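Local coordinates for protein ethylbenzene dehydrogenase alpha-subunit (Aromatoleum aromaticum, PDB 2IVF) that belongs to the molybdopterin oxidoreductase family and carries a molybdenum atom, two pterin guanine dinucleotide cofactors and an iron-sulfur cluster, at residues F133-L137 with W654-K658; K76-S81 with T672-S677. All blocks are in the same frame, centred on the assembly; numbering follows the deposited sequence.

Overall arrangement
Both contacts lie on the same side of the chain's centre, and their own centres are about 10 Å apart. In chain order contact 1 is nested inside the loop closed by contact 2. They touch directly: Tyr656 O lies 2.7 Å from Ser677 N, a probable hydrogen bond, and the ring of Tyr656 packs on Ser81 O. Contact 1 borders the guanine of MD1 through Trp654, Tyr655 and Lys658. Contact 2 borders the iron-sulfur cluster, about 4 Å from the side chain of Ser81. The side chain of Tyr655 is about 7 Å from that cluster, so residues 654-658 touch MD1 and also come near the cluster.

Contact 1 (F133-L137 with W654-K658); sequences FNNNL and WYYEK. With MD1 (phosphoric acid 4-(2-amino-4-oxo-3,4,5,6,-tetrahydro-pteridin-6-yl)-2-hydroxy-3,4-dimercapto-but-3-en-yl ester guanylate ester), chain N.
Phe133 is the hub of an aromatic cluster with Trp654, Tyr655 and Tyr656, beside the MD1 pocket of this molybdopterin oxidoreductase. Residues 654-657 form a type II beta turn, which spreads the three rings around Phe133. CG of Phe133 lies opposite its backbone N (chi1 -165°), and the ring reaches into the turn. Two of the ring pairs are T-shaped. The Phe133 edge meets the face of the Trp654 indole, with CZ over its centre, and the planes stand at 83°. Further round the same edge, CD2 points to the face of Tyr656. The Tyr655 ring lies nearly parallel to Phe133 but slid aside, and Phe133 CZ comes 3.3 Å from Tyr655 CD2.

Aliphatic contacts flank the cluster. Asn136 CB makes an off-centre CH-pi contact with the six-membered ring of Trp654. Leu137 splits its methyls: CD1 packs 3.6 Å from Tyr656 CD2, while CD2 lies 3.7 Å from Trp654 CB.

The turn is held by Glu657 N to Trp654 O and by Trp654 N to Glu657 OE1, the second 2.8 Å long, almost straight at 170°, on the anti side, somewhat out of the carboxylate plane. Other bonds tie it to its surroundings: Glu657 OE2 makes a salt bridge with Arg142, and Tyr656 OH is bonded to Glu106 and His82.

Trp654 and Tyr655 also reach the guanine of MD1, together with Lys658. Trp654 NE1 is 3.1 Å from MD1 N7. Tyr655 OH is 2.8 Å from MD1 N7 and is hydrogen-bonded to His194 O. Lys658 NZ also pairs with Glu687, and it donates to MD1 O6 at 2.9 Å.

Contact 2 (K76-S81 with T672-S677); sequences KVNWGS and TFVDRS
Gly80 and Val674 bring strands 76-80 and 672-676 closest together, with Gly80 CA only 4.3 Å from Val674 CA. The short strands run at 131° to each other, so they diverge from this crossing. Beyond it Ser81 CB packs against two methyls, 3.7 Å from Val674 CG2 and 3.8 Å from Thr672 CG2. This end is buried, and methyl and methylene groups make its side-chain contacts. Ser81 OG is held by Cys92 O and Thr672 OG1 by Ser91 O. The polar exceptions are Ser81 N, Ser81 O and Phe673 O, buried without a partner in the model. On the flank, Trp79 CB and CD1 approach Phe673 CD2, and Trp79 NE1 bonds to Lys764 O.

Toward Lys76 the strands part, and polar side chains and a water bridge the gap. Lys76, Asn78, Trp79 and Asp675 are all partly exposed, whereas Gly80, Ser81, Thr672 and Val674 are buried. The one direct backbone bond between the segments is Asp675 N to Trp79 O, 3.0 Å. The water donates to Trp79 O and Asp675 O and accepts from Ser677 OG, so Trp79 O has two donors. Asn78 ND2 reaches Asp675 OD2 at 3.1 Å, from above the carboxylate plane and with a bent N-H angle of 140°. The Lys76 chain is extended beyond CG, and NZ reaches Ser677 O at 2.6 Å, in the carbonyl plane on a lone pair. The same NZ donates to Asn78 OD1, which would steady the amide.

Strand 76-80 is bonded in its own sheet to strand 94-99, and strand 670-676 lies in a second sheet between 659-661 and 767-769. The contact is thus a junction of two small antiparallel sheets, and its tight end at Ser81 forms part of the iron-sulfur cluster pocket.

Contact 1 (F133-L137 with W654-K658)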
# COMPACT_ATOMS: atom_id res chain seq x y z
N PHE A 133 11.26 -2.37 1.75
CA PHE A 133 11.30 -3.75 2.20
C PHE A 133 12.56 -4.14 2.99
O PHE A 133 12.53 -5.02 3.83
CB PHE A 133 11.08 -4.72 1.02
CG PHE A 133 10.75 -6.07 1.52
CD1 PHE A 133 9.50 -6.29 2.02
CD2 PHE A 133 11.71 -7.07 1.60
CE1 PHE A 133 9.16 -7.52 2.59
CE2 PHE A 133 11.38 -8.29 2.17
CZ PHE A 133 10.11 -8.50 2.67
N ASN A 134 13.67 -3.43 2.80
CA ASN A 134 14.82 -3.66 3.64
C ASN A 134 14.48 -3.60 5.12
O ASN A 134 15.10 -4.26 5.94
CB ASN A 134 15.90 -2.62 3.31
CG ASN A 134 15.56 -1.21 3.86
OD1 ASN A 134 15.05 -0.34 3.13
ND2 ASN A 134 15.93 -0.97 5.11
N ASN A 135 13.46 -2.81 5.48
CA ASN A 135 13.05 -2.68 6.88
C ASN A 135 12.36 -3.91 7.38
O ASN A 135 12.50 -4.24 8.55
CB ASN A 135 12.16 -1.47 7.02
CG ASN A 135 12.90 -0.21 6.67
OD1 ASN A 135 13.78 0.20 7.42
ND2 ASN A 135 12.66 0.31 5.48
N ASN A 136 11.67 -4.61 6.49
CA ASN A 136 11.07 -5.89 6.86
C ASN A 136 12.14 -6.92 7.22
O ASN A 136 11.99 -7.68 8.18
CB ASN A 136 10.22 -6.45 5.74
CG ASN A 136 8.90 -5.73 5.59
OD1 ASN A 136 8.89 -4.58 5.21
ND2 ASN A 136 7.79 -6.43 5.84
N LEU A 137 13.20 -6.94 6.44
CA LEU A 137 14.25 -7.92 6.65
C LEU A 137 14.98 -7.77 7.98
O LEU A 137 15.59 -8.70 8.46
CB LEU A 137 15.25 -7.85 5.49
CG LEU A 137 14.72 -8.17 4.12
CD1 LEU A 137 15.90 -8.09 3.09
CD2 LEU A 137 14.00 -9.52 4.07
N TRP A 654 12.96 -14.65 3.49
CA TRP A 654 12.00 -13.70 2.94
C TRP A 654 12.50 -13.19 1.57
O TRP A 654 13.42 -13.73 0.97
CB TRP A 654 11.81 -12.53 3.93
CG TRP A 654 10.41 -12.04 4.08
CD1 TRP A 654 9.35 -12.28 3.25
CD2 TRP A 654 9.91 -11.22 5.14
NE1 TRP A 654 8.23 -11.69 3.73
CE2 TRP A 654 8.53 -11.05 4.90
CE3 TRP A 654 10.48 -10.63 6.28
CZ2 TRP A 654 7.72 -10.28 5.73
CZ3 TRP A 654 9.67 -9.85 7.11
CH2 TRP A 654 8.31 -9.70 6.84
N TYR A 655 11.91 -12.10 1.08
CA TYR A 655 12.27 -11.60 -0.25
C TYR A 655 13.70 -11.09 -0.20
O TYR A 655 14.14 -10.51 0.82
CB TYR A 655 11.30 -10.51 -0.78
CG TYR A 655 9.86 -10.80 -0.43
CD1 TYR A 655 9.37 -12.12 -0.36
CD2 TYR A 655 9.00 -9.77 -0.11
CE1 TYR A 655 8.07 -12.37 -0.01
CE2 TYR A 655 7.71 -10.02 0.25
CZ TYR A 655 7.26 -11.29 0.31
OH TYR A 655 6.00 -11.48 0.70
N TYR A 656 14.42 -11.34 -1.28
CA TYR A 656 15.85 -10.99 -1.43
C TYR A 656 16.77 -11.99 -0.77
O TYR A 656 18.00 -11.90 -0.90
CB TYR A 656 16.24 -9.64 -0.85
CG TYR A 656 15.45 -8.40 -1.19
CD1 TYR A 656 14.58 -8.35 -2.29
CD2 TYR A 656 15.61 -7.25 -0.42
CE1 TYR A 656 13.86 -7.20 -2.57
CE2 TYR A 656 14.91 -6.11 -0.67
CZ TYR A 656 14.04 -6.06 -1.77
OH TYR A 656 13.35 -4.92 -2.04
N GLU A 657 16.20 -12.96 -0.06
CA GLU A 657 17.00 -13.91 0.75
C GLU A 657 16.92 -15.33 0.21
O GLU A 657 17.43 -16.29 0.83
CB GLU A 657 16.51 -13.93 2.18
CG GLU A 657 16.68 -12.62 2.93
CD GLU A 657 16.16 -12.68 4.35
OE1 GLU A 657 15.31 -13.54 4.63
OE2 GLU A 657 16.59 -11.85 5.20
N LYS A 658 16.26 -15.46 -0.95
CA LYS A 658 16.07 -16.73 -1.64
C LYS A 658 15.76 -16.47 -3.09
O LYS A 658 15.11 -15.48 -3.46
CB LYS A 658 14.93 -17.52 -1.01
CG LYS A 658 13.58 -16.85 -1.13
CD LYS A 658 12.57 -17.52 -0.13
CE LYS A 658 11.29 -16.72 -0.22
NZ LYS A 658 10.30 -17.09 0.84
PB MD1 N . -3.55 -14.08 3.38
O3B MD1 N . -2.65 -12.85 3.80
O1B MD1 N . -2.88 -14.73 2.22
O2B MD1 N . -4.05 -14.85 4.54
O3A MD1 N . -4.83 -13.34 2.81
C10 MD1 N . -4.96 -12.95 1.43
C11 MD1 N . -6.24 -12.13 1.40
O11 MD1 N . -5.82 -10.82 1.94
C12 MD1 N . -6.70 -11.93 -0.02
S12 MD1 N . -5.67 -12.21 -1.36
C13 MD1 N . -7.95 -11.44 -0.30
S13 MD1 N . -8.48 -11.16 -1.87
C14 MD1 N . -8.95 -11.16 0.76
N15 MD1 N . -9.44 -9.83 0.89
C16 MD1 N . -10.26 -9.47 1.93
C15 MD1 N . -10.79 -8.20 1.91
O14 MD1 N . -10.53 -7.39 0.98
N17 MD1 N . -11.53 -7.87 3.00
C17 MD1 N . -11.80 -8.79 4.02
N16 MD1 N . -12.56 -8.37 5.02
N18 MD1 N . -11.31 -10.04 3.97
C20 MD1 N . -10.56 -10.39 2.95
N8 MD1 N . -10.10 -11.66 2.87
C7 MD1 N . -9.22 -12.16 1.85
PA MD1 N . -1.74 -12.54 5.10
O1A MD1 N . -0.74 -11.54 4.63
O2A MD1 N . -2.65 -12.13 6.19
O5' MD1 N . -1.04 -13.90 5.49
C5' MD1 N . -0.01 -14.35 4.62
C4' MD1 N . 1.19 -14.69 5.41
O4' MD1 N . 2.18 -14.96 4.42
C1' MD1 N . 3.41 -14.60 5.04
N9 MD1 N . 4.52 -14.39 4.11
C4 MD1 N . 5.51 -15.27 3.95
N3 MD1 N . 5.69 -16.47 4.54
C2 MD1 N . 6.75 -17.22 4.23
N2 MD1 N . 6.94 -18.43 4.81
N1 MD1 N . 7.68 -16.69 3.36
C6 MD1 N . 7.56 -15.47 2.73
O6 MD1 N . 8.42 -15.12 1.91
C5 MD1 N . 6.41 -14.72 3.03
N7 MD1 N . 5.95 -13.53 2.66
C8 MD1 N . 4.80 -13.35 3.32
C2' MD1 N . 3.11 -13.29 5.77
O2' MD1 N . 4.01 -13.01 6.87
C3' MD1 N . 1.64 -13.44 6.19
O3' MD1 N . 1.50 -13.67 7.61

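Contact 2 (K76-S81 with T672-S677)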
# COMPACT_ATOMS: atom_id res chain seq x y z
N LYS A 76 27.52 -3.95 -3.05
CA LYS A 76 27.05 -4.60 -4.27
C LYS A 76 25.58 -4.38 -4.51
O LYS A 76 24.84 -3.92 -3.64
CB LYS A 76 27.36 -6.09 -4.25
CG LYS A 76 26.61 -6.84 -3.22
CD LYS A 76 26.50 -8.37 -3.49
CE LYS A 76 25.48 -8.94 -2.45
NZ LYS A 76 24.85 -10.24 -2.81
N VAL A 77 25.14 -4.72 -5.71
CA VAL A 77 23.75 -4.55 -6.09
C VAL A 77 23.35 -5.81 -6.81
O VAL A 77 24.10 -6.31 -7.67
CB VAL A 77 23.53 -3.32 -7.01
CG1 VAL A 77 22.07 -3.24 -7.38
CG2 VAL A 77 24.02 -2.02 -6.34
N ASN A 78 22.20 -6.33 -6.44
CA ASN A 78 21.56 -7.50 -7.08
C ASN A 78 20.15 -7.16 -7.51
O ASN A 78 19.59 -6.15 -7.07
CB ASN A 78 21.44 -8.63 -6.05
CG ASN A 78 22.80 -9.12 -5.55
OD1 ASN A 78 23.33 -8.61 -4.60
ND2 ASN A 78 23.33 -10.13 -6.19
N TRP A 79 19.54 -8.04 -8.30
CA TRP A 79 18.16 -7.89 -8.65
C TRP A 79 17.26 -8.37 -7.52
O TRP A 79 17.49 -9.40 -6.91
CB TRP A 79 17.79 -8.72 -9.89
CG TRP A 79 18.41 -8.30 -11.15
CD1 TRP A 79 19.10 -9.10 -12.00
CD2 TRP A 79 18.42 -7.00 -11.71
NE1 TRP A 79 19.49 -8.37 -13.11
CE2 TRP A 79 19.09 -7.08 -12.95
CE3 TRP A 79 17.90 -5.76 -11.30
CZ2 TRP A 79 19.29 -5.98 -13.76
CZ3 TRP A 79 18.08 -4.68 -12.13
CH2 TRP A 79 18.75 -4.80 -13.34
N GLY A 80 16.21 -7.60 -7.26
CA GLY A 80 15.19 -8.06 -6.35
C GLY A 80 13.80 -7.61 -6.76
O GLY A 80 13.61 -6.74 -7.59
N SER A 81 12.84 -8.30 -6.17
CA SER A 81 11.44 -7.95 -6.24
C SER A 81 10.78 -8.61 -5.02
O SER A 81 11.49 -9.17 -4.15
CB SER A 81 10.78 -8.40 -7.55
OG SER A 81 9.57 -7.71 -7.74
N THR A 672 9.86 -11.34 -13.18
CA THR A 672 11.05 -10.62 -12.63
C THR A 672 11.78 -11.56 -11.71
O THR A 672 11.18 -12.36 -10.95
CB THR A 672 10.62 -9.31 -11.94
OG1 THR A 672 10.08 -8.42 -12.92
CG2 THR A 672 11.77 -8.60 -11.21
N PHE A 673 13.10 -11.51 -11.83
CA PHE A 673 14.03 -12.31 -11.05
C PHE A 673 14.28 -11.74 -9.66
O PHE A 673 14.43 -10.53 -9.47
CB PHE A 673 15.34 -12.40 -11.81
CG PHE A 673 16.43 -13.13 -11.09
CD1 PHE A 673 16.27 -14.45 -10.73
CD2 PHE A 673 17.62 -12.51 -10.80
CE1 PHE A 673 17.31 -15.17 -10.07
CE2 PHE A 673 18.66 -13.20 -10.18
CZ PHE A 673 18.50 -14.53 -9.81
N VAL A 674 14.30 -12.64 -8.67
CA VAL A 674 14.61 -12.24 -7.34
C VAL A 674 15.82 -13.05 -6.93
O VAL A 674 15.77 -14.27 -6.81
CB VAL A 674 13.45 -12.46 -6.35
CG1 VAL A 674 13.88 -12.00 -4.93
CG2 VAL A 674 12.15 -11.75 -6.78
N ASP A 675 16.93 -12.35 -6.75
CA ASP A 675 18.15 -12.99 -6.38
C ASP A 675 18.17 -13.29 -4.88
O ASP A 675 17.43 -12.70 -4.09
CB ASP A 675 19.37 -12.12 -6.76
CG ASP A 675 20.62 -12.93 -7.06
OD1 ASP A 675 20.69 -14.16 -6.82
OD2 ASP A 675 21.61 -12.31 -7.52
N ARG A 676 19.06 -14.19 -4.52
CA ARG A 676 19.46 -14.33 -3.14
C ARG A 676 20.58 -13.27 -2.89
O ARG A 676 21.74 -13.54 -3.08
CB ARG A 676 19.91 -15.76 -2.90
CG ARG A 676 20.23 -16.12 -1.46
CD ARG A 676 20.69 -17.56 -1.39
NE ARG A 676 20.89 -18.07 -0.04
CZ ARG A 676 22.04 -18.02 0.65
NH1 ARG A 676 23.12 -17.44 0.15
NH2 ARG A 676 22.10 -18.54 1.86
N SER A 677 20.20 -12.07 -2.48
CA SER A 677 21.14 -10.97 -2.25
C SER A 677 21.94 -11.18 -0.99
O SER A 677 23.12 -10.90 -0.97
CB SER A 677 20.41 -9.62 -2.16
OG SER A 677 19.89 -9.24 -3.40
O HOH W 1 17.44 -9.98 -4.20